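Local coordinates for protein Exo-1,3/1,4-beta-glucanase (Pseudoalteromonas sp., PDB 3RRX) that probably removes sugar units from the ends of 1,3- and 1,4-linked beta-glucans, as an exo-acting family 3 glycoside hydrolase that binds calcium, at residues 187-192 with 247-252; 195-200 with 253-258; 425-430 with 489-494; 497-502 with 531-536. The protein carries 1 engineered substitution. All coordinates share one frame; numbering follows the deposited sequence.

Contact 1: residues 187-192 with 247-252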
loop_
_atom_site.group_PDB
_atom_site.type_symbol
_atom_site.label_atom_id
_atom_site.label_comp_id
_atom_site.label_asym_id
_atom_site.label_seq_id
_atom_site.Cartn_x
_atom_site.Cartn_y
_atom_site.Cartn_z
ATOM N N ARG A 187 -7.829 -9.888 -10.148
ATOM C CA ARG A 187 -6.729 -10.772 -10.537
ATOM C C ARG A 187 -5.569 -10.724 -9.544
ATOM O O ARG A 187 -4.932 -11.735 -9.271
ATOM C CB ARG A 187 -6.171 -10.360 -11.907
ATOM C CG ARG A 187 -6.821 -11.022 -13.125
ATOM C CD ARG A 187 -6.222 -10.452 -14.432
ATOM N NE ARG A 187 -7.088 -9.431 -15.015
ATOM C CZ ARG A 187 -6.675 -8.428 -15.785
ATOM N NH1 ARG A 187 -5.390 -8.281 -16.079
ATOM N NH2 ARG A 187 -7.558 -7.562 -16.260
ATOM N N TYR A 188 -5.288 -9.532 -9.025
ATOM C CA TYR A 188 -4.123 -9.308 -8.173
ATOM C C TYR A 188 -4.325 -9.665 -6.700
ATOM O O TYR A 188 -3.410 -10.176 -6.048
ATOM C CB TYR A 188 -3.722 -7.832 -8.233
ATOM C CG TYR A 188 -2.746 -7.453 -9.328
ATOM C CD1 TYR A 188 -2.589 -8.232 -10.468
ATOM C CD2 TYR A 188 -1.975 -6.303 -9.212
ATOM C CE1 TYR A 188 -1.680 -7.864 -11.469
ATOM C CE2 TYR A 188 -1.075 -5.933 -10.196
ATOM C CZ TYR A 188 -0.926 -6.712 -11.316
ATOM O OH TYR A 188 -0.017 -6.329 -12.281
ATOM N N ALA A 189 -5.499 -9.343 -6.163
ATOM C CA ALA A 189 -5.682 -9.338 -4.715
ATOM C C ALA A 189 -5.367 -10.688 -4.088
ATOM O O ALA A 189 -4.686 -10.761 -3.069
ATOM C CB ALA A 189 -7.101 -8.894 -4.346
ATOM N N GLY A 190 -5.866 -11.758 -4.701
ATOM C CA GLY A 190 -5.646 -13.094 -4.169
ATOM C C GLY A 190 -4.185 -13.503 -4.217
ATOM O O GLY A 190 -3.713 -14.263 -3.361
ATOM N N GLU A 191 -3.463 -13.001 -5.217
ATOM C CA GLU A 191 -2.036 -13.297 -5.337
ATOM C C GLU A 191 -1.241 -12.690 -4.171
ATOM O O GLU A 191 -0.354 -13.339 -3.600
ATOM C CB GLU A 191 -1.476 -12.787 -6.666
ATOM C CG GLU A 191 -2.144 -13.364 -7.898
ATOM C CD GLU A 191 -1.828 -14.832 -8.114
ATOM O OE1 GLU A 191 -0.927 -15.375 -7.426
ATOM O OE2 GLU A 191 -2.488 -15.448 -8.976
ATOM N N MET A 192 -1.549 -11.443 -3.820
ATOM C CA MET A 192 -0.860 -10.799 -2.699
ATOM C C MET A 192 -1.188 -11.526 -1.387
ATOM O O MET A 192 -0.310 -11.746 -0.553
ATOM C CB MET A 192 -1.227 -9.317 -2.615
ATOM C CG MET A 192 -0.430 -8.522 -1.586
ATOM S SD MET A 192 1.355 -8.572 -1.894
ATOM C CE MET A 192 1.957 -7.632 -0.488
ATOM N N TYR A 247 -12.099 -8.007 -3.022
ATOM C CA TYR A 247 -12.473 -8.815 -1.864
ATOM C C TYR A 247 -12.941 -10.207 -2.266
ATOM O O TYR A 247 -12.825 -11.145 -1.489
ATOM C CB TYR A 247 -13.512 -8.100 -0.985
ATOM C CG TYR A 247 -12.839 -7.091 -0.095
ATOM C CD1 TYR A 247 -12.147 -7.516 1.021
ATOM C CD2 TYR A 247 -12.837 -5.732 -0.400
ATOM C CE1 TYR A 247 -11.484 -6.634 1.838
ATOM C CE2 TYR A 247 -12.159 -4.815 0.433
ATOM C CZ TYR A 247 -11.491 -5.289 1.549
ATOM O OH TYR A 247 -10.793 -4.458 2.412
ATOM N N PHE A 248 -13.461 -10.346 -3.483
ATOM C CA PHE A 248 -13.903 -11.672 -3.940
ATOM C C PHE A 248 -12.711 -12.625 -3.919
ATOM O O PHE A 248 -12.773 -13.721 -3.356
ATOM C CB PHE A 248 -14.498 -11.600 -5.350
ATOM C CG PHE A 248 -15.725 -10.738 -5.454
ATOM C CD1 PHE A 248 -16.450 -10.391 -4.323
ATOM C CD2 PHE A 248 -16.152 -10.275 -6.685
ATOM C CE1 PHE A 248 -17.592 -9.597 -4.427
ATOM C CE2 PHE A 248 -17.289 -9.480 -6.795
ATOM C CZ PHE A 248 -18.002 -9.138 -5.664
ATOM N N SER A 249 -11.603 -12.190 -4.507
ATOM C CA SER A 249 -10.432 -13.053 -4.575
ATOM C C SER A 249 -9.663 -13.108 -3.251
ATOM O O SER A 249 -9.111 -14.146 -2.906
ATOM C CB SER A 249 -9.537 -12.687 -5.769
ATOM O OG SER A 249 -8.951 -11.415 -5.611
ATOM N N ALA A 250 -9.646 -12.016 -2.487
ATOM C CA ALA A 250 -8.921 -12.031 -1.211
ATOM C C ALA A 250 -9.592 -12.972 -0.213
ATOM O O ALA A 250 -8.921 -13.732 0.491
ATOM C CB ALA A 250 -8.792 -10.620 -0.627
ATOM N N ILE A 251 -10.919 -12.914 -0.147
ATOM C CA ILE A 251 -11.659 -13.801 0.737
ATOM C C ILE A 251 -11.561 -15.251 0.254
ATOM O O ILE A 251 -11.415 -16.170 1.062
ATOM C CB ILE A 251 -13.145 -13.380 0.889
ATOM C CG1 ILE A 251 -13.253 -12.029 1.620
ATOM C CG2 ILE A 251 -13.912 -14.438 1.683
ATOM C CD1 ILE A 251 -14.624 -11.332 1.452
ATOM N N ASN A 252 -11.639 -15.457 -1.055
ATOM C CA ASN A 252 -11.547 -16.814 -1.580
ATOM C C ASN A 252 -10.199 -17.458 -1.226
ATOM O O ASN A 252 -10.128 -18.667 -0.971
ATOM C CB ASN A 252 -11.798 -16.851 -3.087
ATOM C CG ASN A 252 -12.069 -18.258 -3.598
ATOM O OD1 ASN A 252 -12.775 -19.041 -2.955
ATOM N ND2 ASN A 252 -11.494 -18.591 -4.747
#
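A189 and G190 of helix 182-197 meet S249 and A250 of helix 245-252, and the two helices run nearly side by side: their local axes approach to 7.2 Å at a crossing angle of -25°. The tight part is this patch of four small residues. G190 and A250 bring their CA atoms within 4.5 Å of each other, and because G190 has no CB the backbone of S249 can lie close against it. S249 holds its OG between its backbone N and carbonyl carbon (chi1 67°), which turns the hydroxyl toward the opposite helix. There OG lies 3.4 Å from A189 CB and receives a weak, strongly bent bond from G190 N (3.2 Å, 124°); its stronger partner is K186 O, one turn back in that same helix. A189 CB and A250 CB then touch more loosely at 4.4 Å. Toward solvent the helices no longer touch: the exposed R187 points away from helix 245-252, and N252 instead hydrogen-bonds through OD1 to T14. On the buried side, A189 and Y247 both rest on V163, just after strand 157-162, while Y188 and M192 pack on helix 136-151 and Y247 OH bonds to A214 O of strand 211-217, so the pair of helices covers the parallel strands of the N-terminal domain.

Contact 2: residues 195-200 with 253-258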
loop_
_atom_site.group_PDB
_atom_site.type_symbol
_atom_site.label_atom_id
_atom_site.label_comp_id
_atom_site.label_asym_id
_atom_site.label_seq_id
_atom_site.Cartn_x
_atom_site.Cartn_y
_atom_site.Cartn_z
ATOM N N GLY A 195 0.694 -14.747 -1.291
ATOM C CA GLY A 195 2.107 -14.424 -1.148
ATOM C C GLY A 195 2.454 -14.183 0.312
ATOM O O GLY A 195 3.480 -14.633 0.812
ATOM N N ILE A 196 1.578 -13.475 1.012
ATOM C CA ILE A 196 1.791 -13.185 2.425
ATOM C C ILE A 196 1.495 -14.346 3.378
ATOM O O ILE A 196 2.301 -14.654 4.269
ATOM C CB ILE A 196 0.959 -11.970 2.853
ATOM C CG1 ILE A 196 1.439 -10.730 2.079
ATOM C CG2 ILE A 196 1.060 -11.774 4.362
ATOM C CD1 ILE A 196 0.604 -9.503 2.308
ATOM N N GLN A 197 0.338 -14.975 3.199
ATOM C CA GLN A 197 -0.154 -15.993 4.129
ATOM C C GLN A 197 0.231 -17.419 3.752
ATOM O O GLN A 197 0.115 -18.336 4.578
ATOM C CB GLN A 197 -1.689 -15.933 4.215
ATOM C CG GLN A 197 -2.230 -14.617 4.736
ATOM C CD GLN A 197 -3.703 -14.680 5.092
ATOM O OE1 GLN A 197 -4.163 -13.943 5.968
ATOM N NE2 GLN A 197 -4.452 -15.582 4.434
ATOM N N GLY A 198 0.665 -17.608 2.509
ATOM C CA GLY A 198 0.830 -18.939 1.956
ATOM C C GLY A 198 -0.472 -19.372 1.307
ATOM O O GLY A 198 -1.542 -18.823 1.596
ATOM N N ASP A 199 -0.403 -20.355 0.425
ATOM C CA ASP A 199 -1.626 -20.869 -0.181
ATOM C C ASP A 199 -2.482 -21.613 0.833
ATOM O O ASP A 199 -1.976 -22.154 1.820
ATOM C CB ASP A 199 -1.312 -21.789 -1.361
ATOM C CG ASP A 199 -0.958 -21.018 -2.616
ATOM O OD1 ASP A 199 -1.861 -20.384 -3.203
ATOM O OD2 ASP A 199 0.218 -21.053 -3.016
ATOM N N VAL A 200 -3.785 -21.624 0.586
ATOM C CA VAL A 200 -4.681 -22.526 1.294
ATOM C C VAL A 200 -4.147 -23.945 1.112
ATOM O O VAL A 200 -3.831 -24.365 -0.007
ATOM C CB VAL A 200 -6.115 -22.438 0.744
ATOM C CG1 VAL A 200 -6.996 -23.521 1.363
ATOM C CG2 VAL A 200 -6.701 -21.043 0.997
ATOM N N GLN A 253 -9.139 -16.645 -1.195
ATOM C CA GLN A 253 -7.812 -17.142 -0.830
ATOM C C GLN A 253 -7.585 -17.203 0.678
ATOM O O GLN A 253 -6.483 -17.521 1.128
ATOM C CB GLN A 253 -6.705 -16.311 -1.495
ATOM C CG GLN A 253 -6.720 -16.362 -3.009
ATOM C CD GLN A 253 -6.737 -17.786 -3.558
ATOM O OE1 GLN A 253 -6.220 -18.711 -2.936
ATOM N NE2 GLN A 253 -7.353 -17.965 -4.725
ATOM N N GLY A 254 -8.620 -16.895 1.460
ATOM C CA GLY A 254 -8.569 -17.109 2.900
ATOM C C GLY A 254 -7.912 -15.996 3.700
ATOM O O GLY A 254 -7.350 -16.242 4.770
ATOM N N VAL A 255 -7.970 -14.770 3.194
ATOM C CA VAL A 255 -7.397 -13.646 3.940
ATOM C C VAL A 255 -8.009 -13.666 5.347
ATOM O O VAL A 255 -9.215 -13.898 5.519
ATOM C CB VAL A 255 -7.666 -12.299 3.242
ATOM C CG1 VAL A 255 -9.142 -11.879 3.464
ATOM C CG2 VAL A 255 -6.690 -11.227 3.759
ATOM N N GLN A 256 -7.171 -13.473 6.357
ATOM C CA GLN A 256 -7.598 -13.652 7.732
ATOM C C GLN A 256 -8.297 -12.444 8.333
ATOM O O GLN A 256 -9.077 -12.582 9.275
ATOM C CB GLN A 256 -6.404 -14.070 8.595
ATOM C CG GLN A 256 -6.001 -15.498 8.337
ATOM C CD GLN A 256 -7.114 -16.443 8.702
ATOM O OE1 GLN A 256 -7.359 -16.693 9.884
ATOM N NE2 GLN A 256 -7.829 -16.942 7.693
ATOM N N SER A 257 -8.017 -11.267 7.787
ATOM C CA SER A 257 -8.573 -10.034 8.328
ATOM C C SER A 257 -9.027 -9.101 7.202
ATOM O O SER A 257 -8.437 -9.091 6.126
ATOM C CB SER A 257 -7.524 -9.328 9.193
ATOM O OG SER A 257 -8.046 -8.124 9.735
ATOM N N VAL A 258 -10.089 -8.339 7.459
ATOM C CA VAL A 258 -10.548 -7.288 6.557
ATOM C C VAL A 258 -10.601 -5.980 7.348
ATOM O O VAL A 258 -11.130 -5.953 8.452
ATOM C CB VAL A 258 -11.955 -7.637 6.006
ATOM C CG1 VAL A 258 -12.628 -6.428 5.336
ATOM C CG2 VAL A 258 -11.857 -8.810 5.042
HETATM O O HOH W 1 -3.865 -17.229 2.004
HETATM O O HOH W 2 -4.531 -20.702 -2.152
#
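The backbones of Q197-V200 and Q253-Q256 run at 128° to each other, end to end, and come nearest at V200 and Q253, with CA atoms 6.6 Å apart. Both helices end at a glycine of positive phi: G198, and G254, where a Schellman motif closes helix 245-252. Q197 carries the contact. Its CG lies anti to the carbonyl carbon (chi1 -62°) and the chain runs extended beyond it, which carries the terminal amide to the turn at G254-Q256, with G254 O in the amide plane. On one branch OE1 accepts from Q256 N at 3.1 Å, in its carbonyl plane and on a lone pair, and also from A212 N of strand 211-217. On the other, NE2 gives a straight bond to G254 O (3.0 Å, 166°), arriving from above the carbonyl plane. The bent side chain of Q256 brings its own NE2 to that oxygen from the opposite face, also at 3.0 Å, so two amides clamp one carbonyl. A water links Q197 NE2, G198 O and Q253 O; a second joins D199 OD1, V200 N and Q253 OE1. V200 CG2 packs on Q253 O at 3.5 Å. With an alanine here, Q256 N and A212 N would probably lose their shared acceptor and G254 O one of its two clamping amides. These are the turns leading from outer helices into strands 211-217 and 257-260, the alpha-to-beta connections at the N-terminal ends of parallel strands in a TIM-barrel-like domain.

Contact 3: residues 425-430 with 489-494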
loop_
_atom_site.group_PDB
_atom_site.type_symbol
_atom_site.label_atom_id
_atom_site.label_comp_id
_atom_site.label_asym_id
_atom_site.label_seq_id
_atom_site.Cartn_x
_atom_site.Cartn_y
_atom_site.Cartn_z
ATOM N N ALA A 425 16.499 12.384 -5.870
ATOM C CA ALA A 425 15.682 12.528 -4.672
ATOM C C ALA A 425 14.874 11.262 -4.416
ATOM O O ALA A 425 13.790 11.082 -4.968
ATOM C CB ALA A 425 14.756 13.720 -4.805
ATOM N N ILE A 426 15.402 10.388 -3.573
ATOM C CA ILE A 426 14.743 9.118 -3.324
ATOM C C ILE A 426 13.372 9.338 -2.699
ATOM O O ILE A 426 12.439 8.570 -2.948
ATOM C CB ILE A 426 15.632 8.165 -2.491
ATOM C CG1 ILE A 426 16.908 7.839 -3.280
ATOM C CG2 ILE A 426 14.875 6.878 -2.133
ATOM C CD1 ILE A 426 17.996 7.123 -2.466
ATOM N N ASN A 427 13.218 10.412 -1.932
ATOM C CA ASN A 427 11.924 10.646 -1.296
ATOM C C ASN A 427 10.798 10.862 -2.305
ATOM O O ASN A 427 9.658 10.450 -2.074
ATOM C CB ASN A 427 11.991 11.768 -0.240
ATOM C CG ASN A 427 11.964 13.165 -0.838
ATOM O OD1 ASN A 427 12.614 13.448 -1.847
ATOM N ND2 ASN A 427 11.202 14.054 -0.203
ATOM N N MET A 428 11.124 11.490 -3.428
ATOM C CA MET A 428 10.152 11.704 -4.496
ATOM C C MET A 428 9.837 10.427 -5.264
ATOM O O MET A 428 8.696 10.209 -5.674
ATOM C CB MET A 428 10.660 12.773 -5.479
ATOM C CG MET A 428 10.521 14.194 -4.973
ATOM S SD MET A 428 11.020 15.384 -6.234
ATOM C CE MET A 428 9.696 15.183 -7.429
ATOM N N GLN A 429 10.846 9.592 -5.489
ATOM C CA GLN A 429 10.606 8.326 -6.184
ATOM C C GLN A 429 9.871 7.317 -5.291
ATOM O O GLN A 429 9.171 6.428 -5.796
ATOM C CB GLN A 429 11.911 7.730 -6.752
ATOM C CG GLN A 429 12.720 6.907 -5.778
ATOM C CD GLN A 429 14.147 6.650 -6.276
ATOM O OE1 GLN A 429 14.793 7.534 -6.854
ATOM N NE2 GLN A 429 14.630 5.438 -6.064
ATOM N N ALA A 430 9.995 7.464 -3.972
ATOM C CA ALA A 430 9.324 6.534 -3.049
ATOM C C ALA A 430 7.889 6.950 -2.718
ATOM O O ALA A 430 7.011 6.094 -2.527
ATOM C CB ALA A 430 10.141 6.368 -1.752
ATOM N N GLU A 489 5.250 14.806 -8.826
ATOM C CA GLU A 489 4.574 15.262 -7.617
ATOM C C GLU A 489 5.508 15.133 -6.423
ATOM O O GLU A 489 6.389 14.273 -6.412
ATOM C CB GLU A 489 3.343 14.402 -7.337
ATOM C CG GLU A 489 2.274 14.427 -8.411
ATOM C CD GLU A 489 1.006 13.711 -7.961
ATOM O OE1 GLU A 489 1.020 12.462 -7.841
ATOM O OE2 GLU A 489 -0.004 14.405 -7.723
ATOM N N GLU A 490 5.301 15.980 -5.418
ATOM C CA GLU A 490 5.961 15.809 -4.129
ATOM C C GLU A 490 5.257 14.646 -3.439
ATOM O O GLU A 490 4.130 14.320 -3.788
ATOM C CB GLU A 490 5.806 17.071 -3.278
ATOM C CG GLU A 490 6.435 18.328 -3.881
ATOM C CD GLU A 490 7.944 18.279 -3.881
ATOM O OE1 GLU A 490 8.517 17.489 -3.098
ATOM O OE2 GLU A 490 8.564 19.028 -4.661
ATOM N N PRO A 491 5.920 14.011 -2.465
ATOM C CA PRO A 491 5.296 12.871 -1.783
ATOM C C PRO A 491 4.146 13.302 -0.879
ATOM O O PRO A 491 4.183 14.390 -0.292
ATOM C CB PRO A 491 6.445 12.283 -0.949
ATOM C CG PRO A 491 7.454 13.375 -0.844
ATOM C CD PRO A 491 7.339 14.173 -2.106
ATOM N N TYR A 492 3.135 12.448 -0.765
ATOM C CA TYR A 492 1.984 12.733 0.081
ATOM C C TYR A 492 1.311 11.433 0.511
ATOM O O TYR A 492 1.565 10.371 -0.060
ATOM C CB TYR A 492 0.967 13.613 -0.659
ATOM C CG TYR A 492 0.568 13.061 -2.013
ATOM C CD1 TYR A 492 -0.392 12.050 -2.126
ATOM C CD2 TYR A 492 1.158 13.541 -3.179
ATOM C CE1 TYR A 492 -0.747 11.540 -3.362
ATOM C CE2 TYR A 492 0.809 13.039 -4.420
ATOM C CZ TYR A 492 -0.145 12.033 -4.504
ATOM O OH TYR A 492 -0.490 11.523 -5.730
ATOM N N ALA A 493 0.442 11.535 1.513
ATOM C CA ALA A 493 -0.371 10.408 1.964
ATOM C C ALA A 493 -1.731 10.929 2.391
ATOM O O ALA A 493 -1.829 12.015 2.963
ATOM C CB ALA A 493 0.304 9.693 3.132
ATOM N N GLU A 494 -2.773 10.151 2.112
ATOM C CA GLU A 494 -4.132 10.467 2.550
ATOM C C GLU A 494 -4.564 11.853 2.076
ATOM O O GLU A 494 -4.205 12.273 0.968
ATOM C CB GLU A 494 -4.280 10.283 4.072
ATOM C CG GLU A 494 -3.874 8.879 4.549
ATOM C CD GLU A 494 -4.139 8.631 6.035
ATOM O OE1 GLU A 494 -3.188 8.308 6.771
ATOM O OE2 GLU A 494 -5.294 8.747 6.469
HETATM O O HOH W 3 6.739 11.723 -5.031
#
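M428 and N427 of the short helix 426-430 lean on E489-P491 in a mixed contact, apolar packing with one water bridge and no direct hydrogen bond, where the helix faces the loop after strand 482-488. The backbones draw nearest at M428 and P491, whose CA atoms lie 5.7 Å apart. M428 is extended through SD and then bends (chi3 69°), which folds its methyl group back so that CE rests 3.6 Å from E489 O. Nearer the backbone, M428 CG faces P491 CD at 4.3 Å. Beside it the proline ring sits against N427: P491 CG lies 3.9 Å from N427 ND2, and the N427 carbonyl oxygen lies near CB and CG of the same ring. N427 ND2 hydrogen-bonds to G439 O. Helix 426-430 follows strand 415-419 and the loop follows strand 482-488; these are parallel neighbours in the sheet of the family 3 C-terminal domain, so the contact pairs the connections that leave the C-terminal ends of adjacent strands. A water donates to both M428 O (2.6 Å) and E489 O (2.9 Å), tying helix to loop at the backbone. The exposed E490 forms a long, weak ion pair with K421. Past P491 the chain runs on extended, and the Y492 side chain reaches back: its OH gives a hydrogen bond to E489 OE1 (2.8 Å) on the syn side, 33° out of the carboxylate plane, while Y492 O accepts from Y175 OH of the N-terminal domain.

Contact 4: residues 497-502 with 531-536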
loop_
_atom_site.group_PDB
_atom_site.type_symbol
_atom_site.label_atom_id
_atom_site.label_comp_id
_atom_site.label_asym_id
_atom_site.label_seq_id
_atom_site.Cartn_x
_atom_site.Cartn_y
_atom_site.Cartn_z
ATOM N N GLY A 497 -2.920 14.647 -0.144
ATOM C CA GLY A 497 -2.786 14.488 -1.582
ATOM C C GLY A 497 -4.068 14.703 -2.375
ATOM O O GLY A 497 -4.068 14.568 -3.598
ATOM N N ASP A 498 -5.165 15.038 -1.700
ATOM C CA ASP A 498 -6.416 15.331 -2.406
ATOM C C ASP A 498 -6.197 16.603 -3.213
ATOM O O ASP A 498 -5.644 17.569 -2.694
ATOM C CB ASP A 498 -7.563 15.587 -1.421
ATOM C CG ASP A 498 -8.137 14.308 -0.823
ATOM O OD1 ASP A 498 -7.619 13.204 -1.095
ATOM O OD2 ASP A 498 -9.127 14.420 -0.073
ATOM N N ILE A 499 -6.625 16.611 -4.470
ATOM C CA ILE A 499 -6.491 17.809 -5.297
ATOM C C ILE A 499 -7.823 18.164 -5.942
ATOM O O ILE A 499 -8.750 17.353 -5.977
ATOM C CB ILE A 499 -5.454 17.625 -6.418
ATOM C CG1 ILE A 499 -5.791 16.380 -7.248
ATOM C CG2 ILE A 499 -4.036 17.556 -5.845
ATOM C CD1 ILE A 499 -4.839 16.153 -8.413
ATOM N N GLU A 500 -7.911 19.381 -6.462
ATOM C CA GLU A 500 -9.116 19.830 -7.152
ATOM C C GLU A 500 -8.885 20.023 -8.650
ATOM O O GLU A 500 -9.827 19.955 -9.444
ATOM C CB GLU A 500 -9.614 21.138 -6.533
ATOM C CG GLU A 500 -9.998 21.012 -5.072
ATOM C CD GLU A 500 -10.413 22.338 -4.464
ATOM O OE1 GLU A 500 -10.284 23.373 -5.151
ATOM O OE2 GLU A 500 -10.868 22.344 -3.299
ATOM N N LEU A 501 -7.635 20.273 -9.028
ATOM C CA LEU A 501 -7.289 20.529 -10.421
ATOM C C LEU A 501 -6.361 19.441 -10.948
ATOM O O LEU A 501 -5.460 19.006 -10.234
ATOM C CB LEU A 501 -6.587 21.889 -10.540
ATOM C CG LEU A 501 -7.330 23.101 -9.968
ATOM C CD1 LEU A 501 -6.528 24.386 -10.193
ATOM C CD2 LEU A 501 -8.715 23.221 -10.582
ATOM N N LEU A 502 -6.562 19.019 -12.194
ATOM C CA LEU A 502 -5.734 17.953 -12.770
ATOM C C LEU A 502 -4.411 18.419 -13.379
ATOM O O LEU A 502 -3.529 17.600 -13.654
ATOM C CB LEU A 502 -6.518 17.168 -13.824
ATOM C CG LEU A 502 -7.607 16.206 -13.354
ATOM C CD1 LEU A 502 -8.156 15.421 -14.545
ATOM C CD2 LEU A 502 -7.063 15.260 -12.278
ATOM N N SER A 531 4.769 10.167 -10.198
ATOM C CA SER A 531 3.456 10.589 -9.752
ATOM C C SER A 531 2.661 9.413 -9.199
ATOM O O SER A 531 2.955 8.251 -9.488
ATOM C CB SER A 531 2.663 11.221 -10.910
ATOM O OG SER A 531 2.251 10.208 -11.824
ATOM N N GLY A 532 1.640 9.724 -8.410
ATOM C CA GLY A 532 0.779 8.688 -7.869
ATOM C C GLY A 532 -0.465 8.469 -8.703
ATOM O O GLY A 532 -1.387 7.767 -8.275
ATOM N N ARG A 533 -0.504 9.064 -9.892
ATOM C CA ARG A 533 -1.731 9.067 -10.694
ATOM C C ARG A 533 -1.462 9.763 -12.025
ATOM O O ARG A 533 -0.533 10.561 -12.133
ATOM C CB ARG A 533 -2.818 9.842 -9.948
ATOM C CG ARG A 533 -2.314 11.215 -9.482
ATOM C CD ARG A 533 -3.324 12.004 -8.633
ATOM N NE ARG A 533 -2.614 12.955 -7.772
ATOM C CZ ARG A 533 -3.105 13.471 -6.649
ATOM N NH1 ARG A 533 -4.323 13.141 -6.231
ATOM N NH2 ARG A 533 -2.366 14.305 -5.927
ATOM N N PRO A 534 -2.265 9.456 -13.050
ATOM C CA PRO A 534 -2.172 10.287 -14.255
ATOM C C PRO A 534 -2.540 11.709 -13.881
ATOM O O PRO A 534 -3.368 11.896 -12.985
ATOM C CB PRO A 534 -3.263 9.708 -15.170
ATOM C CG PRO A 534 -3.496 8.308 -14.664
ATOM C CD PRO A 534 -3.302 8.419 -13.164
ATOM N N LEU A 535 -1.930 12.689 -14.543
ATOM C CA LEU A 535 -2.298 14.093 -14.364
ATOM C C LEU A 535 -2.347 14.733 -15.747
ATOM O O LEU A 535 -1.868 14.150 -16.718
ATOM C CB LEU A 535 -1.288 14.835 -13.471
ATOM C CG LEU A 535 -1.234 14.408 -11.995
ATOM C CD1 LEU A 535 -0.059 15.088 -11.259
ATOM C CD2 LEU A 535 -2.567 14.721 -11.314
ATOM N N TRP A 536 -2.926 15.919 -15.840
ATOM C CA TRP A 536 -2.977 16.593 -17.133
ATOM C C TRP A 536 -1.624 17.237 -17.395
ATOM O O TRP A 536 -1.228 18.195 -16.713
ATOM C CB TRP A 536 -4.118 17.609 -17.194
ATOM C CG TRP A 536 -4.333 18.159 -18.590
ATOM C CD1 TRP A 536 -4.951 17.535 -19.640
ATOM C CD2 TRP A 536 -3.915 19.440 -19.073
ATOM N NE1 TRP A 536 -4.938 18.353 -20.753
ATOM C CE2 TRP A 536 -4.306 19.527 -20.425
ATOM C CE3 TRP A 536 -3.249 20.524 -18.489
ATOM C CZ2 TRP A 536 -4.065 20.663 -21.199
ATOM C CZ3 TRP A 536 -3.005 21.644 -19.260
ATOM C CH2 TRP A 536 -3.413 21.705 -20.602
#
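R533 reaches across to G497 and I499 between two loops that follow parallel strands 482-488 and 525-530 in the alpha/beta sheet of the family 3 C-terminal domain. From CB, CG turns between the backbone N and the carbonyl carbon (chi1 50°), and the chain then stays extended to NE, which lies 3.9 Å from I499 CD1. I499 CD1 sits over the middle of the guanidinium face, 3.6 Å from CZ of R533. Both terminal nitrogens converge on G497 O at the group's edge: NH2 at 2.9 Å, in the carbonyl plane and on a lone pair, and NH1 at 3.0 Å, tilted from it. NH1 also bonds to D169 O of the N-terminal domain, and NH2 forms a salt bridge with E489, so the planar group is fixed in rotation. A leucine in its place would probably leave G497 O and D169 O without these donors and the E489 carboxylate without its charged mate. Farther along, I499 CD1 also meets L535 CD2 at 4.0 Å. L502 and W536 then close the far end, W536 N donating to L502 O at 2.8 Å from 44° out of the carbonyl plane.

Overall arrangement
Contacts 1 and 2 belong to the N-terminal domain and share helix 182-197: one packs its middle, the other lies at its C-terminal end, and a probable hydrogen bond from V255 N to A250 O joins them. Contacts 3 and 4 sit in the C-terminal domain and meet through E489, which probably accepts a hydrogen bond from G532 N and is the salt-bridge partner of R533; nearest atoms of the two pairs are at least about 14 Å apart. Contacts 1, 2 and 4 are largely buried, contact 3 only partly. Chemistry follows place: small residues between helices in contact 1, amides and waters at turns in contact 2, methionine and proline packing in contact 3, and in contact 4 a charged side chain about 9 Å from the bound calcium ion.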